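Local coordinates for protein hypoxanthine-guanine phosphoribosyltransferase (HGPRT) (PDB 5IPF) that catalyses the transfer of a phosphoribosyl group to hypoxanthine or guanine, making the nucleotides IMP and GMP in purine salvage, at residues V57-G62 with H228-I233; N74-Y79 with R109-R114; I161-K166 with L189-S194; V183-L188 with N197-D202. One frame throughout, in Å; residues are numbered along the deposited sequence.

Contact 1: V57-G62 with H228-I233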
# COMPACT_ATOMS: atom_id res chain seq x y z
N VAL A 57 20.19 -7.00 3.53
CA VAL A 57 19.10 -6.69 2.61
C VAL A 57 19.66 -5.86 1.47
O VAL A 57 20.31 -4.83 1.70
CB VAL A 57 17.97 -5.94 3.33
CG1 VAL A 57 16.88 -5.57 2.35
CG2 VAL A 57 17.41 -6.79 4.47
N LEU A 58 19.41 -6.30 0.23
CA LEU A 58 19.90 -5.56 -0.93
C LEU A 58 18.88 -4.53 -1.41
O LEU A 58 19.18 -3.34 -1.47
CB LEU A 58 20.25 -6.54 -2.06
CG LEU A 58 21.16 -5.92 -3.13
CD1 LEU A 58 22.51 -5.55 -2.54
CD2 LEU A 58 21.32 -6.84 -4.33
N ILE A 59 17.67 -4.97 -1.74
CA ILE A 59 16.61 -4.06 -2.18
C ILE A 59 15.38 -4.27 -1.30
O ILE A 59 14.75 -5.33 -1.36
CB ILE A 59 16.27 -4.27 -3.66
CG1 ILE A 59 17.55 -4.34 -4.51
CG2 ILE A 59 15.40 -3.13 -4.16
CD1 ILE A 59 17.29 -4.45 -5.99
N PRO A 60 15.01 -3.29 -0.48
CA PRO A 60 13.77 -3.42 0.30
C PRO A 60 12.55 -3.45 -0.61
O PRO A 60 12.56 -2.93 -1.73
CB PRO A 60 13.78 -2.17 1.19
CG PRO A 60 15.22 -1.78 1.28
CD PRO A 60 15.81 -2.12 -0.06
N ASN A 61 11.48 -4.06 -0.09
CA ASN A 61 10.27 -4.27 -0.88
C ASN A 61 9.68 -2.95 -1.38
O ASN A 61 9.39 -2.79 -2.58
CB ASN A 61 9.26 -5.05 -0.04
CG ASN A 61 7.96 -5.30 -0.76
OD1 ASN A 61 7.07 -4.45 -0.78
ND2 ASN A 61 7.83 -6.48 -1.36
N GLY A 62 9.52 -1.98 -0.48
CA GLY A 62 8.95 -0.71 -0.86
C GLY A 62 9.76 0.02 -1.91
O GLY A 62 9.20 0.73 -2.76
N HIS A 228 10.42 -11.17 2.23
CA HIS A 228 9.78 -9.93 1.80
C HIS A 228 10.69 -9.05 0.94
O HIS A 228 10.22 -8.42 -0.01
CB HIS A 228 9.32 -9.12 3.02
CG HIS A 228 8.29 -8.08 2.70
ND1 HIS A 228 8.42 -6.76 3.07
CD2 HIS A 228 7.12 -8.18 2.02
CE1 HIS A 228 7.37 -6.09 2.64
NE2 HIS A 228 6.57 -6.92 2.01
N HIS A 229 11.98 -8.99 1.26
CA HIS A 229 12.91 -8.13 0.55
C HIS A 229 13.90 -8.97 -0.26
O HIS A 229 13.99 -10.19 -0.12
CB HIS A 229 13.67 -7.23 1.53
CG HIS A 229 12.82 -6.73 2.66
ND1 HIS A 229 12.06 -5.58 2.56
CD2 HIS A 229 12.62 -7.22 3.90
CE1 HIS A 229 11.42 -5.39 3.70
NE2 HIS A 229 11.74 -6.36 4.53
N ILE A 230 14.65 -8.28 -1.11
CA ILE A 230 15.74 -8.90 -1.86
C ILE A 230 16.99 -8.87 -0.99
O ILE A 230 17.47 -7.79 -0.61
CB ILE A 230 15.97 -8.20 -3.20
CG1 ILE A 230 14.76 -8.39 -4.11
CG2 ILE A 230 17.23 -8.75 -3.87
CD1 ILE A 230 14.89 -7.70 -5.45
N CYS A 231 17.52 -10.04 -0.67
CA CYS A 231 18.65 -10.17 0.24
C CYS A 231 19.71 -11.06 -0.40
O CYS A 231 19.48 -11.69 -1.44
CB CYS A 231 18.21 -10.75 1.59
SG CYS A 231 16.84 -9.86 2.35
N VAL A 232 20.88 -11.10 0.23
CA VAL A 232 21.97 -11.98 -0.18
C VAL A 232 22.15 -13.04 0.89
O VAL A 232 22.15 -12.74 2.09
CB VAL A 232 23.27 -11.20 -0.42
CG1 VAL A 232 23.12 -10.25 -1.60
CG2 VAL A 232 23.67 -10.42 0.82
N ILE A 233 22.29 -14.30 0.46
CA ILE A 233 22.51 -15.38 1.41
C ILE A 233 23.94 -15.34 1.91
O ILE A 233 24.87 -14.98 1.17
CB ILE A 233 22.19 -16.74 0.76
CG1 ILE A 233 22.96 -16.89 -0.56
CG2 ILE A 233 20.69 -16.89 0.53
CD1 ILE A 233 22.76 -18.23 -1.23
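The amide of Asn61 lies over the imidazole of His228, the two planes 12° apart and stacked, although the side chains meet at about a right angle. CB of Asn61 sits over the same ring, 3.7 Å from its centroid, in a CH-pi contact. With its CG anti to the backbone N (chi1 179°), Asn61 spreads its amide across the ring and turns ND2 toward His228 O, a weak hydrogen bond. The ring of His229 is used at its edge instead: Asn61 N, in the first turn of helix 61-81, donates in the ring plane to ND1 at 3.1 Å. NE2 of the same ring bonds to Cys45 O, so histidine suits a place that asks for an acceptor and a donor on one flat group. Next to these polar pairs, strands 54-59 and 230-233 run antiparallel with a classic beta bulge, in which Leu58 and Ile59 both face Ile230. Ile230 O is gripped twice, by Leu58 N at 2.6 Å and by Ile59 N at 3.0 Å, while Ile230 N donates to Ile59 O. Ile59 and Ile230 lie side by side and point the same way, CB to CB 4.0 Å, their branched chains filling the face turned toward Val213 and Phe206. On the reverse face Val57 CG2 meets Cys231 SG at 3.8 Å. Asp66 of a neighbouring subunit packs against Asn61 and both histidines.

Contact 2: N74-Y79 with R109-R114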
# COMPACT_ATOMS: atom_id res chain seq x y z
N ASN A 74 6.85 3.89 -17.98
CA ASN A 74 7.64 3.69 -19.20
C ASN A 74 7.01 2.65 -20.11
O ASN A 74 6.87 2.87 -21.33
CB ASN A 74 9.07 3.27 -18.83
CG ASN A 74 9.82 4.35 -18.08
OD1 ASN A 74 9.50 5.55 -18.26
ND2 ASN A 74 10.74 4.01 -17.31
N ILE A 75 6.61 1.51 -19.55
CA ILE A 75 6.00 0.46 -20.36
C ILE A 75 4.71 0.96 -21.00
O ILE A 75 4.45 0.75 -22.20
CB ILE A 75 5.76 -0.80 -19.51
CG1 ILE A 75 7.08 -1.32 -18.94
CG2 ILE A 75 5.08 -1.88 -20.33
CD1 ILE A 75 6.92 -2.48 -17.98
N VAL A 76 3.88 1.65 -20.22
CA VAL A 76 2.58 2.09 -20.72
C VAL A 76 2.75 3.06 -21.88
O VAL A 76 2.16 2.87 -22.95
CB VAL A 76 1.73 2.69 -19.59
CG1 VAL A 76 0.57 3.49 -20.17
CG2 VAL A 76 1.19 1.59 -18.70
N ASP A 77 3.56 4.10 -21.69
CA ASP A 77 3.67 5.08 -22.78
C ASP A 77 4.48 4.55 -23.96
O ASP A 77 4.35 5.08 -25.07
CB ASP A 77 4.24 6.41 -22.28
CG ASP A 77 5.52 6.26 -21.50
OD1 ASP A 77 6.35 5.42 -21.87
OD2 ASP A 77 5.69 7.01 -20.51
N TYR A 78 5.30 3.51 -23.76
CA TYR A 78 5.87 2.83 -24.92
C TYR A 78 4.78 2.14 -25.73
O TYR A 78 4.63 2.38 -26.94
CB TYR A 78 6.93 1.80 -24.50
CG TYR A 78 7.38 0.96 -25.68
CD1 TYR A 78 8.35 1.42 -26.56
CD2 TYR A 78 6.83 -0.30 -25.92
CE1 TYR A 78 8.75 0.66 -27.65
CE2 TYR A 78 7.22 -1.06 -27.00
CZ TYR A 78 8.19 -0.58 -27.86
OH TYR A 78 8.59 -1.34 -28.94
N TYR A 79 3.99 1.28 -25.08
CA TYR A 79 2.95 0.55 -25.79
C TYR A 79 1.81 1.45 -26.27
O TYR A 79 0.97 0.99 -27.04
CB TYR A 79 2.38 -0.56 -24.91
CG TYR A 79 3.28 -1.78 -24.84
CD1 TYR A 79 3.22 -2.77 -25.80
CD2 TYR A 79 4.19 -1.92 -23.80
CE1 TYR A 79 4.05 -3.88 -25.74
CE2 TYR A 79 5.02 -3.03 -23.73
CZ TYR A 79 4.94 -4.00 -24.70
OH TYR A 79 5.76 -5.11 -24.63
N ARG A 109 -2.81 0.98 -12.35
CA ARG A 109 -2.94 2.28 -11.70
C ARG A 109 -2.61 3.42 -12.67
O ARG A 109 -3.37 4.38 -12.80
CB ARG A 109 -2.06 2.36 -10.46
CG ARG A 109 -2.00 3.76 -9.85
CD ARG A 109 -1.35 3.77 -8.48
NE ARG A 109 -2.16 3.07 -7.49
CZ ARG A 109 -1.89 1.85 -7.03
NH1 ARG A 109 -0.82 1.19 -7.47
NH2 ARG A 109 -2.68 1.29 -6.13
N THR A 110 -1.46 3.32 -13.35
CA THR A 110 -1.05 4.41 -14.23
C THR A 110 -1.95 4.51 -15.46
O THR A 110 -2.14 5.60 -16.00
CB THR A 110 0.41 4.25 -14.65
OG1 THR A 110 0.81 5.37 -15.45
CG2 THR A 110 0.62 2.97 -15.44
N VAL A 111 -2.52 3.38 -15.91
CA VAL A 111 -3.48 3.44 -17.01
C VAL A 111 -4.81 3.99 -16.52
O VAL A 111 -5.53 4.67 -17.26
CB VAL A 111 -3.63 2.04 -17.65
CG1 VAL A 111 -4.86 1.97 -18.53
CG2 VAL A 111 -2.39 1.71 -18.45
N ARG A 112 -5.14 3.74 -15.25
CA ARG A 112 -6.38 4.25 -14.69
C ARG A 112 -6.33 5.77 -14.53
O ARG A 112 -7.35 6.45 -14.71
CB ARG A 112 -6.65 3.57 -13.35
CG ARG A 112 -8.06 3.07 -13.15
CD ARG A 112 -8.08 2.05 -12.03
NE ARG A 112 -7.20 2.46 -10.93
CZ ARG A 112 -6.45 1.62 -10.23
NH1 ARG A 112 -6.44 0.32 -10.52
NH2 ARG A 112 -5.68 2.07 -9.25
N ALA A 113 -5.17 6.31 -14.19
CA ALA A 113 -5.03 7.74 -13.93
C ALA A 113 -4.82 8.56 -15.19
O ALA A 113 -4.65 9.78 -15.10
CB ALA A 113 -3.87 7.99 -12.96
N ARG A 114 -4.83 7.94 -16.37
CA ARG A 114 -4.60 8.67 -17.62
C ARG A 114 -5.75 8.57 -18.61
O ARG A 114 -5.65 9.13 -19.70
CB ARG A 114 -3.33 8.17 -18.31
CG ARG A 114 -2.04 8.45 -17.55
CD ARG A 114 -0.84 8.45 -18.49
NE ARG A 114 0.27 7.64 -17.97
CZ ARG A 114 1.33 7.30 -18.70
NH1 ARG A 114 1.43 7.68 -19.96
NH2 ARG A 114 2.29 6.56 -18.16
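Val76 turns its CG2 to both Thr110 CG2 and Val111 CG2, each at 3.6 Å, and its CG1 also touches Val111 CG2. Val76 and Thr110 slide past each other in opposite directions, whereas Val111 comes in at a slant. CG1 of Val76 rests as well over one face of the Arg114 guanidinium, toward its rim and 4.1 Å from NH2. Asp77 approaches the same group near its plane, with CB 3.9 Å from Arg114 NH1. Its carboxylate, turned 53° from the guanidinium, leaves Asp77 OD2 at 4.2 Å from Arg114 NH2: opposite charges beyond salt-bridge distance, which may still attract weakly. Arginine fits here because its long chain, bent at chi3, carries the flat charged end across to helix 61-81 from just beyond the end of helix 97-112. Small branched residues suit the inner positions, where the backbones come close, with the CA atoms of Val76 and Val111 7.2 Å apart. Further out, Thr110 and Arg114 also touch Met73, and Leu107 packs on Val76. Ile75 and Tyr79 of helix 61-81 reach Leu156 of strand 154-159. The arrangement is helix-to-helix packing beside the parallel sheet, as in the alpha/beta core of phosphoribosyltransferases.

Contact 3: I161-K166 with L189-S194. With IMP (inosinic acid), chain E.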
# COMPACT_ATOMS: atom_id res chain seq x y z
N ILE A 161 15.13 -12.37 -12.90
CA ILE A 161 16.50 -11.88 -12.91
C ILE A 161 17.24 -12.48 -14.10
O ILE A 161 16.99 -13.62 -14.48
CB ILE A 161 17.21 -12.20 -11.56
CG1 ILE A 161 18.61 -11.58 -11.52
CG2 ILE A 161 17.28 -13.70 -11.33
CD1 ILE A 161 19.30 -11.71 -10.18
N ILE A 162 18.14 -11.70 -14.68
CA ILE A 162 18.98 -12.12 -15.80
C ILE A 162 20.41 -12.23 -15.30
O ILE A 162 20.92 -11.31 -14.65
CB ILE A 162 18.89 -11.14 -16.98
CG1 ILE A 162 17.44 -11.03 -17.47
CG2 ILE A 162 19.80 -11.58 -18.11
CD1 ILE A 162 16.91 -12.30 -18.07
N ASP A 163 21.07 -13.35 -15.61
CA ASP A 163 22.46 -13.54 -15.22
C ASP A 163 23.32 -13.84 -16.45
O ASP A 163 23.98 -12.94 -16.98
CB ASP A 163 22.59 -14.67 -14.20
CG ASP A 163 24.02 -14.92 -13.77
OD1 ASP A 163 24.86 -14.01 -13.92
OD2 ASP A 163 24.31 -16.03 -13.28
N THR A 164 23.31 -15.09 -16.91
CA THR A 164 24.06 -15.45 -18.10
C THR A 164 23.31 -15.04 -19.37
O THR A 164 23.93 -14.56 -20.33
CB THR A 164 24.36 -16.94 -18.12
OG1 THR A 164 23.14 -17.67 -18.33
CG2 THR A 164 24.97 -17.37 -16.80
N GLY A 165 22.00 -15.24 -19.40
CA GLY A 165 21.18 -14.87 -20.54
C GLY A 165 20.66 -16.02 -21.38
O GLY A 165 19.89 -15.77 -22.31
N LYS A 166 21.06 -17.26 -21.09
CA LYS A 166 20.60 -18.39 -21.90
C LYS A 166 19.17 -18.79 -21.56
O LYS A 166 18.38 -19.10 -22.46
CB LYS A 166 21.54 -19.58 -21.72
N LEU A 189 15.62 -7.63 -12.05
CA LEU A 189 17.03 -7.50 -11.73
C LEU A 189 17.89 -7.96 -12.90
O LEU A 189 17.48 -8.81 -13.70
CB LEU A 189 17.39 -8.32 -10.48
CG LEU A 189 16.61 -8.02 -9.19
CD1 LEU A 189 17.19 -8.81 -8.04
CD2 LEU A 189 16.62 -6.53 -8.89
N VAL A 190 19.09 -7.40 -12.98
CA VAL A 190 20.09 -7.79 -13.96
C VAL A 190 21.44 -7.86 -13.25
O VAL A 190 21.83 -6.92 -12.56
CB VAL A 190 20.16 -6.80 -15.15
CG1 VAL A 190 21.50 -6.91 -15.86
CG2 VAL A 190 19.02 -7.08 -16.12
N LYS A 191 22.13 -8.99 -13.41
CA LYS A 191 23.43 -9.18 -12.77
C LYS A 191 24.53 -8.54 -13.61
O LYS A 191 24.58 -8.70 -14.83
CB LYS A 191 23.71 -10.66 -12.57
CG LYS A 191 23.32 -11.19 -11.21
CD LYS A 191 23.70 -12.66 -11.07
CE LYS A 191 23.47 -13.17 -9.66
NZ LYS A 191 23.79 -14.62 -9.53
N ARG A 192 25.42 -7.82 -12.94
CA ARG A 192 26.60 -7.25 -13.59
C ARG A 192 27.65 -8.34 -13.76
O ARG A 192 28.18 -8.86 -12.77
CB ARG A 192 27.15 -6.09 -12.76
CG ARG A 192 27.72 -4.94 -13.58
CD ARG A 192 28.12 -3.82 -12.65
NE ARG A 192 27.16 -3.70 -11.56
CZ ARG A 192 27.39 -3.04 -10.42
NH1 ARG A 192 28.55 -2.44 -10.22
NH2 ARG A 192 26.45 -3.00 -9.49
N THR A 193 27.94 -8.68 -15.01
CA THR A 193 28.86 -9.76 -15.34
C THR A 193 30.15 -9.18 -15.92
O THR A 193 30.15 -8.09 -16.50
CB THR A 193 28.21 -10.73 -16.34
OG1 THR A 193 26.99 -11.23 -15.78
CG2 THR A 193 29.12 -11.91 -16.65
N SER A 194 31.25 -9.89 -15.71
CA SER A 194 32.52 -9.54 -16.33
C SER A 194 32.96 -10.64 -17.29
O SER A 194 33.30 -11.74 -16.85
CB SER A 194 33.59 -9.30 -15.26
OG SER A 194 34.48 -8.27 -15.65
P IMP E . 20.37 -17.02 -16.85
O1P IMP E . 20.01 -15.66 -17.41
O2P IMP E . 21.62 -17.15 -16.02
O3P IMP E . 20.49 -17.97 -18.01
O5' IMP E . 19.16 -17.49 -15.92
C5' IMP E . 19.42 -18.01 -14.61
C4' IMP E . 18.21 -18.67 -14.00
O4' IMP E . 18.43 -18.80 -12.58
C3' IMP E . 16.89 -17.93 -14.14
O3' IMP E . 15.81 -18.86 -14.04
C2' IMP E . 16.88 -17.01 -12.91
O2' IMP E . 15.59 -16.71 -12.42
C1' IMP E . 17.71 -17.80 -11.88
N9 IMP E . 18.68 -16.96 -11.17
C8 IMP E . 19.80 -16.40 -11.73
N7 IMP E . 20.46 -15.70 -10.78
C5 IMP E . 19.78 -15.81 -9.62
C6 IMP E . 20.02 -15.29 -8.35
O6 IMP E . 21.04 -14.64 -8.13
N1 IMP E . 19.14 -15.57 -7.33
C2 IMP E . 18.03 -16.36 -7.57
N3 IMP E . 17.80 -16.87 -8.83
C4 IMP E . 18.66 -16.60 -9.84
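The phosphate-binding loop of the phosphoribosyltransferase family, here holding the 5'-phosphate of IMP, leaves the sheet directly after strand 161-162. Ile161 and Ile162 pair in parallel with Leu189 and Val190: Ile162 N donates to Leu189 O, and Ile162 O accepts from Lys191 N at 2.9 Å. Ile161 CG1 packs on Leu189 CB at 3.6 Å. With CG1 anti to the backbone N (chi1 -175°), the other branch, CG2, is left to touch the purine, 3.5 Å from IMP C4. Past the strand, backbone amides take over: Asp163 N and Gly165 N both donate to IMP O1P. Thr164 N donates to IMP O2P at 2.8 Å. Gly165 has a positive phi of 108°, at which a CB would press on the preceding carbonyl oxygen, so glycine suits the turn. Lys191 runs extended beyond CG, passing Asp163 with its CD 3.4 Å from Asp163 OD1, and ends in a weak hydrogen bond from NZ to IMP O6 at 3.1 Å. Asp163 OD2 stands 4.0 Å from Lys191 NZ, opposite charges beyond a salt bridge. Around the pair, Leu189 and Ile161 lean on Val213 of strand 213-214, strand 203-208 flanks 189-191 on its other edge, and helix 166-175 starts just after Gly165, with Thr167 OG1 adding a further bond to IMP.

Contact 4: V183-L188 with N197-D202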
# COMPACT_ATOMS: atom_id res chain seq x y z
N VAL A 183 8.02 -9.12 -29.28
CA VAL A 183 8.41 -9.85 -28.07
C VAL A 183 9.41 -8.98 -27.32
O VAL A 183 10.54 -8.79 -27.79
CB VAL A 183 9.00 -11.23 -28.38
CG1 VAL A 183 9.53 -11.88 -27.11
CG2 VAL A 183 7.96 -12.12 -29.04
N LYS A 184 9.00 -8.46 -26.17
CA LYS A 184 9.87 -7.67 -25.31
C LYS A 184 9.94 -8.32 -23.93
O LYS A 184 9.11 -9.17 -23.58
CB LYS A 184 9.38 -6.22 -25.19
CG LYS A 184 10.07 -5.26 -26.16
CD LYS A 184 9.77 -5.60 -27.61
CE LYS A 184 10.46 -4.63 -28.56
NZ LYS A 184 10.19 -4.96 -29.98
N VAL A 185 10.94 -7.92 -23.15
CA VAL A 185 11.23 -8.54 -21.86
C VAL A 185 11.33 -7.47 -20.79
O VAL A 185 11.98 -6.44 -21.00
CB VAL A 185 12.53 -9.36 -21.90
CG1 VAL A 185 12.93 -9.79 -20.50
CG2 VAL A 185 12.38 -10.56 -22.82
N ALA A 186 10.69 -7.72 -19.65
CA ALA A 186 10.83 -6.87 -18.46
C ALA A 186 11.43 -7.73 -17.35
O ALA A 186 10.80 -8.67 -16.88
CB ALA A 186 9.48 -6.29 -18.04
N SER A 187 12.66 -7.39 -16.95
CA SER A 187 13.37 -8.12 -15.91
C SER A 187 13.57 -7.20 -14.72
O SER A 187 14.06 -6.08 -14.86
CB SER A 187 14.73 -8.62 -16.42
OG SER A 187 15.45 -9.28 -15.38
N LEU A 188 13.19 -7.69 -13.53
CA LEU A 188 13.31 -6.88 -12.32
C LEU A 188 14.77 -6.60 -11.99
O LEU A 188 15.15 -5.46 -11.69
CB LEU A 188 12.62 -7.57 -11.15
CG LEU A 188 12.79 -6.88 -9.80
CD1 LEU A 188 12.17 -5.49 -9.83
CD2 LEU A 188 12.19 -7.72 -8.68
N ASN A 197 27.23 -8.67 -19.95
CA ASN A 197 26.41 -9.60 -20.73
C ASN A 197 26.03 -8.98 -22.07
O ASN A 197 25.63 -7.81 -22.14
CB ASN A 197 25.15 -9.99 -19.94
CG ASN A 197 24.25 -10.93 -20.72
OD1 ASN A 197 24.69 -11.65 -21.61
ND2 ASN A 197 22.96 -10.93 -20.37
N ASP A 198 26.15 -9.77 -23.13
CA ASP A 198 25.86 -9.30 -24.48
C ASP A 198 24.39 -8.95 -24.68
O ASP A 198 24.04 -8.41 -25.73
CB ASP A 198 26.28 -10.35 -25.50
N TYR A 199 23.52 -9.25 -23.72
CA TYR A 199 22.10 -8.98 -23.84
C TYR A 199 21.60 -8.22 -22.63
O TYR A 199 21.93 -8.57 -21.49
CB TYR A 199 21.30 -10.28 -24.01
CG TYR A 199 19.81 -10.07 -23.96
CD1 TYR A 199 19.18 -9.27 -24.91
CD2 TYR A 199 19.03 -10.65 -22.97
CE1 TYR A 199 17.81 -9.07 -24.87
CE2 TYR A 199 17.66 -10.46 -22.93
CZ TYR A 199 17.06 -9.66 -23.88
OH TYR A 199 15.70 -9.47 -23.84
N ARG A 200 20.79 -7.19 -22.88
CA ARG A 200 20.14 -6.43 -21.83
C ARG A 200 18.66 -6.34 -22.17
O ARG A 200 18.31 -5.99 -23.32
CB ARG A 200 20.75 -5.03 -21.68
N PRO A 201 17.76 -6.64 -21.24
CA PRO A 201 16.32 -6.57 -21.53
C PRO A 201 15.87 -5.14 -21.82
O PRO A 201 16.60 -4.16 -21.62
CB PRO A 201 15.67 -7.11 -20.26
CG PRO A 201 16.74 -7.91 -19.58
CD PRO A 201 18.02 -7.20 -19.90
N ASP A 202 14.64 -5.04 -22.32
CA ASP A 202 14.10 -3.74 -22.71
C ASP A 202 13.74 -2.89 -21.51
O ASP A 202 13.95 -1.67 -21.52
CB ASP A 202 12.89 -3.93 -23.62
CG ASP A 202 13.17 -4.86 -24.77
OD1 ASP A 202 13.63 -4.39 -25.83
OD2 ASP A 202 12.92 -6.08 -24.62
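Val185 splits its two methyls between neighbours in the segment 197-202: CG1 lies 3.8 Å from Pro201 CB, and CG2 is 3.6 Å from the phenol oxygen OH of Tyr199. Having CG1 anti to the backbone N (chi1 170°) places that methyl against Pro201 and CG2 toward Tyr199, as the loop passes at a steep angle, the touching parts running 102° apart. Proline suits this place, since its compact ring lies against strand 182-187 without asking for an N-H partner; its CG also rests on Ser187 CB at 3.8 Å. The hydroxyl of Ser187 is engaged with Leu189 O, and it is through CB that the serine meets the proline. Tyr199 comes in from two residues earlier, and its ring is packed by Ile168 and Ile172 of helix 166-175. The polar part of the contact belongs to Asp202. Its OD2 accepts from Val185 N at 3.1 Å, met on the anti side and 20° out of the carboxylate plane. Asp202 N returns a weak bond to Val185 O, so one residue grips both backbone polar groups of Val185. Lys184 crosses the carboxylate at about a right angle, with CG 3.3 Å from Asp202 OD2. Its chain bends at chi2 and carries NZ onward, leaving it 5.4 Å from Asp202 OD1. Asp202 thus acts just where strand 203-208 begins to pair with 182-187, Phe203 making the next backbone bond to Val185. The whole is the entry of a parallel strand into the alpha/beta sheet of the phosphoribosyltransferase fold.

Overall arrangement
Contact 1 is the most buried and mixes backbone pairing with histidine chemistry at a subunit interface, whereas contact 4 keeps its carboxylate on the exposed side. Contact 2 joins helices through small apolar branches, with charge only at its margin. Contact 3 alone combines strand pairing with ligand binding, its loop amides facing phosphate. Helix 61-81 links contacts 1 and 2, one at its start and the other near its far end, their centres about 27 Å apart. Contacts 3 and 4 share the parallel sheet, with centres about 10 Å apart, and their segments alternate along the chain. Leu189 of contact 3 packs on Ile59 and Ile230 of contact 1, while Lys184 of contact 4 meets Tyr78 and Tyr79 of segment 74-79.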